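Local structure of fatty acid biosynthesis transcriptional regulator (Streptococcus pneumoniae, 6JBX) at the interface of chains A and B. The protein represses the pneumococcal fatty acid synthesis pathway as a MarR-family DNA-binding regulator, with acyl-ACP as its co-repressor. Sequence-based numbering; all coordinates share one arbitrary frame. Chains: chain A/B, Fatty acid biosynthesis transcriptional regulator.

Contact 1: the interface of chains A and B. Residues chain A 133, 136-137, 140; chain B 132-133, 136-137.
A:Val136 and B:Val136 meet methyl to methyl where the C-terminal helices of the two subunits, 131-150 in chain A and 131-149 in chain B, pass each other in the dimerisation region of this MarR-family repressor. Among the apolar contacts, the two CG1 methyls are tight: A:Val136 CG1 lies 3.3 Å from B:Val136 CG1. The two valines differ in rotation. A:Val136 holds CG1 anti to the backbone N (chi1 170°), whereas B:Val136 turns CG1 between its own N and carbonyl carbon (chi1 61°), which points CG1 at A:Val136 while CG2, anti to the backbone N, reaches A:Met137 and A:Glu133. B:Val136 CG2 lies 3.9 Å from A:Met137 CB. The same CG2 of B:Val136 comes to 3.5 Å from the backbone carbonyl A:Glu133 O. Aliphatic parts of the glutamates complete this layer. B:Glu132 crosses A:Val136 at about a right angle and brings its CG to 3.8 Å from A:Val136 CG1, within reach of both methyls. The thioether contact lies further along the helix, where side chain meets backbone: B:Met137 lays its CE methyl 3.5 Å from A:Gly140 O. As to charge, the carboxylate oxygens A:Glu133 OE2 and B:Glu132 OE1 stand 5.2 Å apart, a spacing at which like charges might mildly repel.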
loop_
_atom_site.group_PDB
_atom_site.type_symbol
_atom_site.label_atom_id
_atom_site.label_comp_id
_atom_site.label_asym_id
_atom_site.label_seq_id
_atom_site.Cartn_x
_atom_site.Cartn_y
_atom_site.Cartn_z
ATOM N N GLU A 133 -13.172 4.520 -22.709
ATOM C CA GLU A 133 -13.174 4.689 -21.235
ATOM C C GLU A 133 -11.765 4.381 -20.711
ATOM O O GLU A 133 -11.233 5.135 -19.957
ATOM C CB GLU A 133 -14.238 3.781 -20.618
ATOM C CG GLU A 133 -15.667 4.303 -20.723
ATOM C CD GLU A 133 -16.719 3.288 -20.272
ATOM O OE1 GLU A 133 -16.593 2.109 -20.620
ATOM O OE2 GLU A 133 -17.663 3.674 -19.554
ATOM N N VAL A 136 -9.656 7.309 -21.318
ATOM C CA VAL A 136 -9.950 8.348 -20.348
ATOM C C VAL A 136 -9.284 7.982 -19.007
ATOM O O VAL A 136 -8.649 8.827 -18.347
ATOM C CB VAL A 136 -11.464 8.549 -20.188
ATOM C CG1 VAL A 136 -11.772 9.452 -18.998
ATOM C CG2 VAL A 136 -12.082 9.108 -21.462
ATOM N N MET A 137 -9.387 6.710 -18.640
ATOM C CA MET A 137 -8.806 6.212 -17.376
ATOM C C MET A 137 -7.289 6.435 -17.372
ATOM O O MET A 137 -6.708 6.811 -16.362
ATOM C CB MET A 137 -9.106 4.722 -17.173
ATOM C CG MET A 137 -8.792 4.264 -15.761
ATOM S SD MET A 137 -8.537 2.506 -15.629
ATOM C CE MET A 137 -7.140 2.244 -16.723
ATOM N N GLY A 140 -6.863 10.053 -16.593
ATOM C CA GLY A 140 -7.214 10.217 -15.178
ATOM C C GLY A 140 -6.051 9.834 -14.270
ATOM O O GLY A 140 -5.720 10.583 -13.349
ATOM N N GLU B 132 -16.190 12.987 -17.131
ATOM C CA GLU B 132 -15.953 11.707 -17.701
ATOM C C GLU B 132 -14.819 11.003 -16.936
ATOM O O GLU B 132 -14.900 9.794 -16.730
ATOM C CB GLU B 132 -15.644 11.835 -19.188
ATOM C CG GLU B 132 -15.345 10.506 -19.850
ATOM C CD GLU B 132 -16.503 9.519 -20.012
ATOM O OE1 GLU B 132 -16.330 8.559 -20.812
ATOM O OE2 GLU B 132 -17.567 9.683 -19.338
ATOM N N GLU B 133 -13.764 11.726 -16.576
ATOM C CA GLU B 133 -12.719 11.188 -15.683
ATOM C C GLU B 133 -13.325 10.599 -14.399
ATOM O O GLU B 133 -12.988 9.484 -14.023
ATOM C CB GLU B 133 -11.695 12.256 -15.329
ATOM C CG GLU B 133 -10.646 12.399 -16.386
ATOM C CD GLU B 133 -9.742 13.585 -16.172
ATOM O OE1 GLU B 133 -10.096 14.435 -15.345
ATOM O OE2 GLU B 133 -8.696 13.647 -16.846
ATOM N N VAL B 136 -15.220 7.286 -14.892
ATOM C CA VAL B 136 -14.432 6.122 -15.212
ATOM C C VAL B 136 -13.445 5.791 -14.061
ATOM O O VAL B 136 -13.208 4.642 -13.790
ATOM C CB VAL B 136 -13.726 6.264 -16.574
ATOM C CG1 VAL B 136 -12.760 7.419 -16.622
ATOM C CG2 VAL B 136 -12.975 4.997 -16.928
ATOM N N MET B 137 -12.843 6.783 -13.428
ATOM C CA MET B 137 -12.029 6.565 -12.206
ATOM C C MET B 137 -12.880 5.875 -11.135
ATOM O O MET B 137 -12.414 4.949 -10.503
ATOM C CB MET B 137 -11.477 7.878 -11.652
ATOM C CG MET B 137 -10.438 8.523 -12.541
ATOM S SD MET B 137 -8.913 7.542 -12.739
ATOM C CE MET B 137 -7.806 8.410 -11.638
#

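Contact 2: the interface of chains A and B. Residues chain A 21, 25, 117, 120-121, 124-125; chain B 15, 18, 144, 147-148.
A:Met121 reaches from helix 105-125 against an apolar surface formed by helices 11-34 and 131-149 of chain B, in the all-helical dimerisation region typical of MarR-family regulators. Its backbone already takes part: A:Met121 CA sits over the centre of one face of the B:Phe147 ring, 3.8 Å from the centroid, as a CH-pi contact. A:Met121 CB follows at 3.6 Å from B:Phe147 CE2. With CG anti to the backbone N (chi1 -175°), the chain runs on across the ring at about a right angle; A:Met121 CG touches CE2 and CD2 of B:Phe147 and lies 3.9 Å from B:Leu144 CD1. The sulphur SD passes the same leucine methyl. A bend at chi3 (72°) then directs the CE methyl to B:Leu18, which it meets tip to tip, A:Met121 CE lying 3.5 Å from B:Leu18 CD1. A:Ile125 CD1 lies 3.6 Å from B:Leu18 CD1. Leu18 and Leu144 also line the tridecane pocket, though the structure alone does not show the ligand's role. Around B:Phe147 the A:Phe117 ring adds an edge-to-face contact, planes 57° apart, while A:Lys124 lays its aliphatic CG 3.6 Å from B:Phe147 CB. Farther along, A:Ile21 crosses B:Leu148 at about a right angle, and B:Leu148 CD1 lies 4.0 Å from A:Val25 CB.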
loop_
_atom_site.group_PDB
_atom_site.type_symbol
_atom_site.label_atom_id
_atom_site.label_comp_id
_atom_site.label_asym_id
_atom_site.label_seq_id
_atom_site.Cartn_x
_atom_site.Cartn_y
_atom_site.Cartn_z
ATOM N N ILE A 21 -8.472 -0.804 0.037
ATOM C CA ILE A 21 -7.399 -0.934 -0.861
ATOM C C ILE A 21 -6.090 -0.584 -0.148
ATOM O O ILE A 21 -5.156 -1.399 -0.196
ATOM C CB ILE A 21 -7.630 -0.119 -2.139
ATOM C CG1 ILE A 21 -8.805 -0.688 -2.939
ATOM C CG2 ILE A 21 -6.383 -0.063 -2.979
ATOM C CD1 ILE A 21 -9.400 0.257 -3.941
ATOM N N VAL A 25 -3.804 -4.030 0.226
ATOM C CA VAL A 25 -3.286 -4.407 -1.099
ATOM C C VAL A 25 -1.909 -5.079 -0.931
ATOM O O VAL A 25 -1.660 -6.067 -1.613
ATOM C CB VAL A 25 -3.186 -3.228 -2.068
ATOM C CG1 VAL A 25 -2.214 -2.153 -1.577
ATOM C CG2 VAL A 25 -2.808 -3.727 -3.475
ATOM N N PHE A 117 0.441 -11.168 -11.790
ATOM C CA PHE A 117 -0.419 -10.606 -10.782
ATOM C C PHE A 117 -0.833 -9.187 -11.185
ATOM O O PHE A 117 -2.016 -8.864 -11.177
ATOM C CB PHE A 117 0.248 -10.625 -9.403
ATOM C CG PHE A 117 -0.677 -10.117 -8.323
ATOM C CD1 PHE A 117 -1.622 -10.950 -7.750
ATOM C CD2 PHE A 117 -0.659 -8.784 -7.959
ATOM C CE1 PHE A 117 -2.486 -10.468 -6.782
ATOM C CE2 PHE A 117 -1.525 -8.302 -6.996
ATOM C CZ PHE A 117 -2.444 -9.140 -6.416
ATOM N N ALA A 120 -3.262 -9.374 -14.038
ATOM C CA ALA A 120 -4.601 -9.707 -13.618
ATOM C C ALA A 120 -5.296 -8.500 -12.957
ATOM O O ALA A 120 -6.492 -8.332 -13.119
ATOM C CB ALA A 120 -4.597 -10.886 -12.706
ATOM N N MET A 121 -4.538 -7.635 -12.296
ATOM C CA MET A 121 -5.101 -6.520 -11.590
ATOM C C MET A 121 -5.606 -5.460 -12.585
ATOM O O MET A 121 -6.708 -4.910 -12.420
ATOM C CB MET A 121 -4.068 -5.872 -10.657
ATOM C CG MET A 121 -4.647 -4.758 -9.805
ATOM S SD MET A 121 -3.383 -3.900 -8.746
ATOM C CE MET A 121 -2.484 -2.990 -9.990
ATOM N N LYS A 124 -8.721 -6.668 -14.337
ATOM C CA LYS A 124 -9.927 -6.478 -13.545
ATOM C C LYS A 124 -10.289 -4.987 -13.483
ATOM O O LYS A 124 -11.450 -4.639 -13.558
ATOM C CB LYS A 124 -9.771 -7.121 -12.173
ATOM C CG LYS A 124 -11.016 -7.038 -11.305
ATOM C CD LYS A 124 -12.295 -7.531 -11.965
ATOM C CE LYS A 124 -13.425 -7.579 -10.957
ATOM N NZ LYS A 124 -14.731 -7.862 -11.572
ATOM N N ILE A 125 -9.307 -4.100 -13.386
ATOM C CA ILE A 125 -9.602 -2.677 -13.297
ATOM C C ILE A 125 -10.430 -2.242 -14.516
ATOM O O ILE A 125 -11.450 -1.619 -14.345
ATOM C CB ILE A 125 -8.330 -1.836 -13.130
ATOM C CG1 ILE A 125 -7.747 -2.039 -11.741
ATOM C CG2 ILE A 125 -8.580 -0.373 -13.364
ATOM C CD1 ILE A 125 -6.498 -1.243 -11.505
ATOM N N ASN B 15 0.170 0.066 -14.464
ATOM C CA ASN B 15 0.759 -0.467 -13.266
ATOM C C ASN B 15 1.814 0.464 -12.667
ATOM O O ASN B 15 1.919 0.580 -11.444
ATOM C CB ASN B 15 1.385 -1.829 -13.533
ATOM C CG ASN B 15 1.253 -2.712 -12.326
ATOM O OD1 ASN B 15 0.153 -3.175 -12.044
ATOM N ND2 ASN B 15 2.346 -2.908 -11.600
ATOM N N LEU B 18 -0.151 3.314 -11.023
ATOM C CA LEU B 18 -0.848 2.876 -9.837
ATOM C C LEU B 18 0.134 2.776 -8.665
ATOM O O LEU B 18 -0.189 3.225 -7.534
ATOM C CB LEU B 18 -1.525 1.534 -10.102
ATOM C CG LEU B 18 -2.762 1.593 -10.987
ATOM C CD1 LEU B 18 -3.226 0.185 -11.325
ATOM C CD2 LEU B 18 -3.878 2.348 -10.307
ATOM N N LEU B 144 -11.056 -2.301 -8.837
ATOM C CA LEU B 144 -9.863 -2.561 -8.060
ATOM C C LEU B 144 -10.292 -3.043 -6.679
ATOM O O LEU B 144 -9.780 -4.082 -6.190
ATOM C CB LEU B 144 -8.970 -1.315 -7.976
ATOM C CG LEU B 144 -7.743 -1.450 -7.056
ATOM C CD1 LEU B 144 -6.902 -2.663 -7.421
ATOM C CD2 LEU B 144 -6.859 -0.235 -7.084
ATOM N N PHE B 147 -11.368 -6.575 -7.197
ATOM C CA PHE B 147 -10.235 -7.508 -7.468
ATOM C C PHE B 147 -9.667 -8.044 -6.141
ATOM O O PHE B 147 -9.518 -9.252 -5.925
ATOM C CB PHE B 147 -9.150 -6.767 -8.246
ATOM C CG PHE B 147 -7.876 -7.541 -8.475
ATOM C CD1 PHE B 147 -7.847 -8.650 -9.317
ATOM C CD2 PHE B 147 -6.702 -7.165 -7.845
ATOM C CE1 PHE B 147 -6.680 -9.380 -9.498
ATOM C CE2 PHE B 147 -5.526 -7.882 -8.044
ATOM C CZ PHE B 147 -5.520 -8.983 -8.884
ATOM N N LEU B 148 -9.371 -7.110 -5.245
ATOM C CA LEU B 148 -8.793 -7.456 -3.949
ATOM C C LEU B 148 -9.788 -8.220 -3.101
ATOM O O LEU B 148 -9.373 -9.214 -2.450
ATOM C CB LEU B 148 -8.325 -6.183 -3.236
ATOM C CG LEU B 148 -7.176 -5.517 -3.964
ATOM C CD1 LEU B 148 -6.805 -4.213 -3.311
ATOM C CD2 LEU B 148 -5.994 -6.484 -4.053
#

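Contact 3: the interface of chains A and B. Residues chain A 24, 27-28; chain B 67-68.
A small, mainly van der Waals patch between subunits joins A:Asn24, A:Val27 and A:Ile28 of one chain to B:Met68 and the end of helix 60-67 of the other, and it links the dimerisation region of one subunit to the DNA-binding part of its partner. B:Met68 carries most of the contact. Its side chain leaves the backbone with CG anti to the carbonyl carbon (chi1 -66°), runs extended to the sulphur and bends at chi3, a course that takes it across A:Asn24 and on to A:Ile28. At the start of this path B:Met68 CB lies 3.8 Å from A:Val27 CG1. The sulphur then comes to the amide group, B:Met68 SD being 3.6 Å from A:Asn24 CG, with the two side chains crossing at about a right angle. Beyond the bend, the methyl B:Met68 CE rests 3.8 Å from A:Ile28 CG1. Backbone carbonyls of chain B also approach. A:Val27 CG1 stands 3.4 Å from B:Met68 O, and the amide nitrogen A:Asn24 ND2 is 3.4 Å from B:Leu67 O, too long to count as a hydrogen bond. In the fold, the chain A residues lie on the long N-terminal helix 11-34, while B:Met68 occupies the turn of the helix-turn-helix, between helix 60-67 and the recognition helix 71-84, within the winged helix-turn-helix domain of the MarR family.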
loop_
_atom_site.group_PDB
_atom_site.type_symbol
_atom_site.label_atom_id
_atom_site.label_comp_id
_atom_site.label_asym_id
_atom_site.label_seq_id
_atom_site.Cartn_x
_atom_site.Cartn_y
_atom_site.Cartn_z
ATOM N N ASN A 24 -5.062 -3.143 2.624
ATOM C CA ASN A 24 -4.921 -4.579 2.385
ATOM C C ASN A 24 -4.079 -4.940 1.134
ATOM O O ASN A 24 -3.686 -6.116 0.988
ATOM C CB ASN A 24 -6.266 -5.284 2.329
ATOM C CG ASN A 24 -7.044 -5.253 3.628
ATOM O OD1 ASN A 24 -8.263 -5.317 3.593
ATOM N ND2 ASN A 24 -6.385 -5.123 4.765
ATOM N N VAL A 27 -0.663 -6.723 1.729
ATOM C CA VAL A 27 -0.892 -8.014 2.322
ATOM C C VAL A 27 -1.400 -9.017 1.283
ATOM O O VAL A 27 -0.963 -10.149 1.261
ATOM C CB VAL A 27 -1.855 -7.913 3.518
ATOM C CG1 VAL A 27 -2.106 -9.274 4.106
ATOM C CG2 VAL A 27 -1.288 -6.996 4.603
ATOM N N ILE A 28 -2.346 -8.633 0.439
ATOM C CA ILE A 28 -2.870 -9.537 -0.559
ATOM C C ILE A 28 -1.765 -9.909 -1.555
ATOM O O ILE A 28 -1.656 -11.066 -1.944
ATOM C CB ILE A 28 -4.108 -8.937 -1.243
ATOM C CG1 ILE A 28 -5.272 -8.937 -0.254
ATOM C CG2 ILE A 28 -4.428 -9.712 -2.522
ATOM C CD1 ILE A 28 -6.508 -8.236 -0.726
ATOM N N LEU B 67 -7.710 -5.688 9.043
ATOM C CA LEU B 67 -6.403 -5.243 8.540
ATOM C C LEU B 67 -5.599 -6.408 7.935
ATOM O O LEU B 67 -4.551 -6.184 7.360
ATOM C CB LEU B 67 -5.606 -4.620 9.675
ATOM C CG LEU B 67 -6.203 -3.407 10.362
ATOM C CD1 LEU B 67 -5.235 -2.902 11.440
ATOM C CD2 LEU B 67 -6.491 -2.312 9.348
ATOM N N MET B 68 -6.090 -7.624 8.059
ATOM C CA MET B 68 -5.494 -8.813 7.472
ATOM C C MET B 68 -4.096 -9.022 8.054
ATOM O O MET B 68 -3.156 -9.405 7.335
ATOM C CB MET B 68 -5.445 -8.754 5.937
ATOM C CG MET B 68 -6.839 -8.767 5.246
ATOM S SD MET B 68 -6.668 -8.854 3.409
ATOM C CE MET B 68 -5.801 -10.425 3.252
#

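Contact 4: the interface of chains A and B. Residues chain A 145, 149; chain B 17, 20-21, 24.
A:Tyr145, on the C-terminal helix 131-150, lies against the N-terminal helix 11-34 of chain B, an intersubunit helix pairing within the dimerisation region of this MarR-family repressor. The aromatic contact is edge-to-face, B:Tyr17 presenting its CD1/CE1 edge to the face of A:Tyr145: the ring planes are 68° apart and the centroids of A:Tyr145 and B:Tyr17 are separated by 5.5 Å. A:Tyr145 CG lies in the plane of the B:Tyr17 ring at its edge, and A:Tyr145 CB is 3.8 Å from B:Tyr17 CD1. Setting CG anti to the backbone N (chi1 168°) places the A:Tyr145 ring with one face toward the edge of B:Tyr17 and the other under A:Glu149 CG, a neighbour within chain A that sits toward the rim and may steady the ring. Other apolar contacts follow along its flank. B:Ser20 turns its methylene to the ring, B:Ser20 CB lying 3.5 Å from A:Tyr145 CE1, while near the backbone B:Ile21 CG1 comes 3.8 Å from A:Tyr145 CA. The polar contact is a hydrogen bond from the amide B:Asn24 ND2 to the carboxylate A:Glu149 OE1, 2.9 Å long and somewhat bent, 144° at the hydrogen. The oxygen is approached on its anti side, out of the carboxylate plane.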
loop_
_atom_site.group_PDB
_atom_site.type_symbol
_atom_site.label_atom_id
_atom_site.label_comp_id
_atom_site.label_asym_id
_atom_site.label_seq_id
_atom_site.Cartn_x
_atom_site.Cartn_y
_atom_site.Cartn_z
ATOM N N TYR A 145 -1.715 11.122 -10.631
ATOM C CA TYR A 145 -0.295 10.993 -10.372
ATOM C C TYR A 145 0.361 12.367 -10.240
ATOM O O TYR A 145 1.156 12.595 -9.312
ATOM C CB TYR A 145 0.437 10.247 -11.484
ATOM C CG TYR A 145 1.931 10.371 -11.357
ATOM C CD1 TYR A 145 2.628 9.694 -10.372
ATOM C CD2 TYR A 145 2.640 11.187 -12.213
ATOM C CE1 TYR A 145 4.001 9.821 -10.247
ATOM C CE2 TYR A 145 4.010 11.323 -12.106
ATOM C CZ TYR A 145 4.694 10.644 -11.114
ATOM O OH TYR A 145 6.048 10.790 -10.988
ATOM N N GLU A 149 2.243 14.182 -7.062
ATOM C CA GLU A 149 3.656 14.551 -7.181
ATOM C C GLU A 149 3.884 15.986 -6.700
ATOM O O GLU A 149 4.860 16.245 -6.011
ATOM C CB GLU A 149 4.136 14.454 -8.629
ATOM C CG GLU A 149 4.635 13.080 -9.005
ATOM C CD GLU A 149 5.896 12.655 -8.278
ATOM O OE1 GLU A 149 5.874 11.596 -7.630
ATOM O OE2 GLU A 149 6.897 13.381 -8.359
ATOM N N TYR B 17 1.858 3.738 -12.959
ATOM C CA TYR B 17 1.152 4.887 -12.387
ATOM C C TYR B 17 0.476 4.491 -11.065
ATOM O O TYR B 17 0.540 5.246 -10.109
ATOM C CB TYR B 17 0.153 5.488 -13.377
ATOM C CG TYR B 17 0.822 6.405 -14.360
ATOM C CD1 TYR B 17 1.437 7.576 -13.947
ATOM C CD2 TYR B 17 0.926 6.055 -15.695
ATOM C CE1 TYR B 17 2.123 8.382 -14.843
ATOM C CE2 TYR B 17 1.599 6.851 -16.603
ATOM C CZ TYR B 17 2.203 8.016 -16.174
ATOM O OH TYR B 17 2.861 8.775 -17.088
ATOM N N SER B 20 3.164 4.340 -8.406
ATOM C CA SER B 20 3.649 5.689 -8.005
ATOM C C SER B 20 2.566 6.436 -7.210
ATOM O O SER B 20 2.852 7.154 -6.268
ATOM C CB SER B 20 4.049 6.481 -9.207
ATOM O OG SER B 20 4.902 5.712 -10.035
ATOM N N ILE B 21 1.315 6.274 -7.600
ATOM C CA ILE B 21 0.253 6.958 -6.912
ATOM C C ILE B 21 0.203 6.421 -5.487
ATOM O O ILE B 21 0.202 7.195 -4.544
ATOM C CB ILE B 21 -1.083 6.770 -7.646
ATOM C CG1 ILE B 21 -1.095 7.584 -8.941
ATOM C CG2 ILE B 21 -2.263 7.131 -6.756
ATOM C CD1 ILE B 21 -2.164 7.161 -9.929
ATOM N N ASN B 24 3.099 7.704 -3.532
ATOM C CA ASN B 24 2.969 9.115 -3.188
ATOM C C ASN B 24 1.959 9.299 -2.054
ATOM O O ASN B 24 2.141 10.151 -1.177
ATOM C CB ASN B 24 2.534 9.968 -4.378
ATOM C CG ASN B 24 3.653 10.153 -5.374
ATOM O OD1 ASN B 24 4.783 9.785 -5.079
ATOM N ND2 ASN B 24 3.338 10.685 -6.545
#

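Contact 1 lies about 16 Å from both contact 2 and contact 4, measured between C-alpha centres; contacts 2 and 4 are about 15 Å apart. The C-terminal helices serve all three, chain B's in contact 2 and chain A's in contact 4. Helix 11-34 of chain B is shared by contacts 2 and 4, and helix 105-125 of chain A enters contact 2, so the subunits are intertwined. Residue 21 (contacts 2 and 4) and residue 24 (contacts 3 and 4) recur from opposite chains. Contact 3, about 13 Å from contact 2 and 27 Å from contact 1, might influence how the DNA-binding domains are placed.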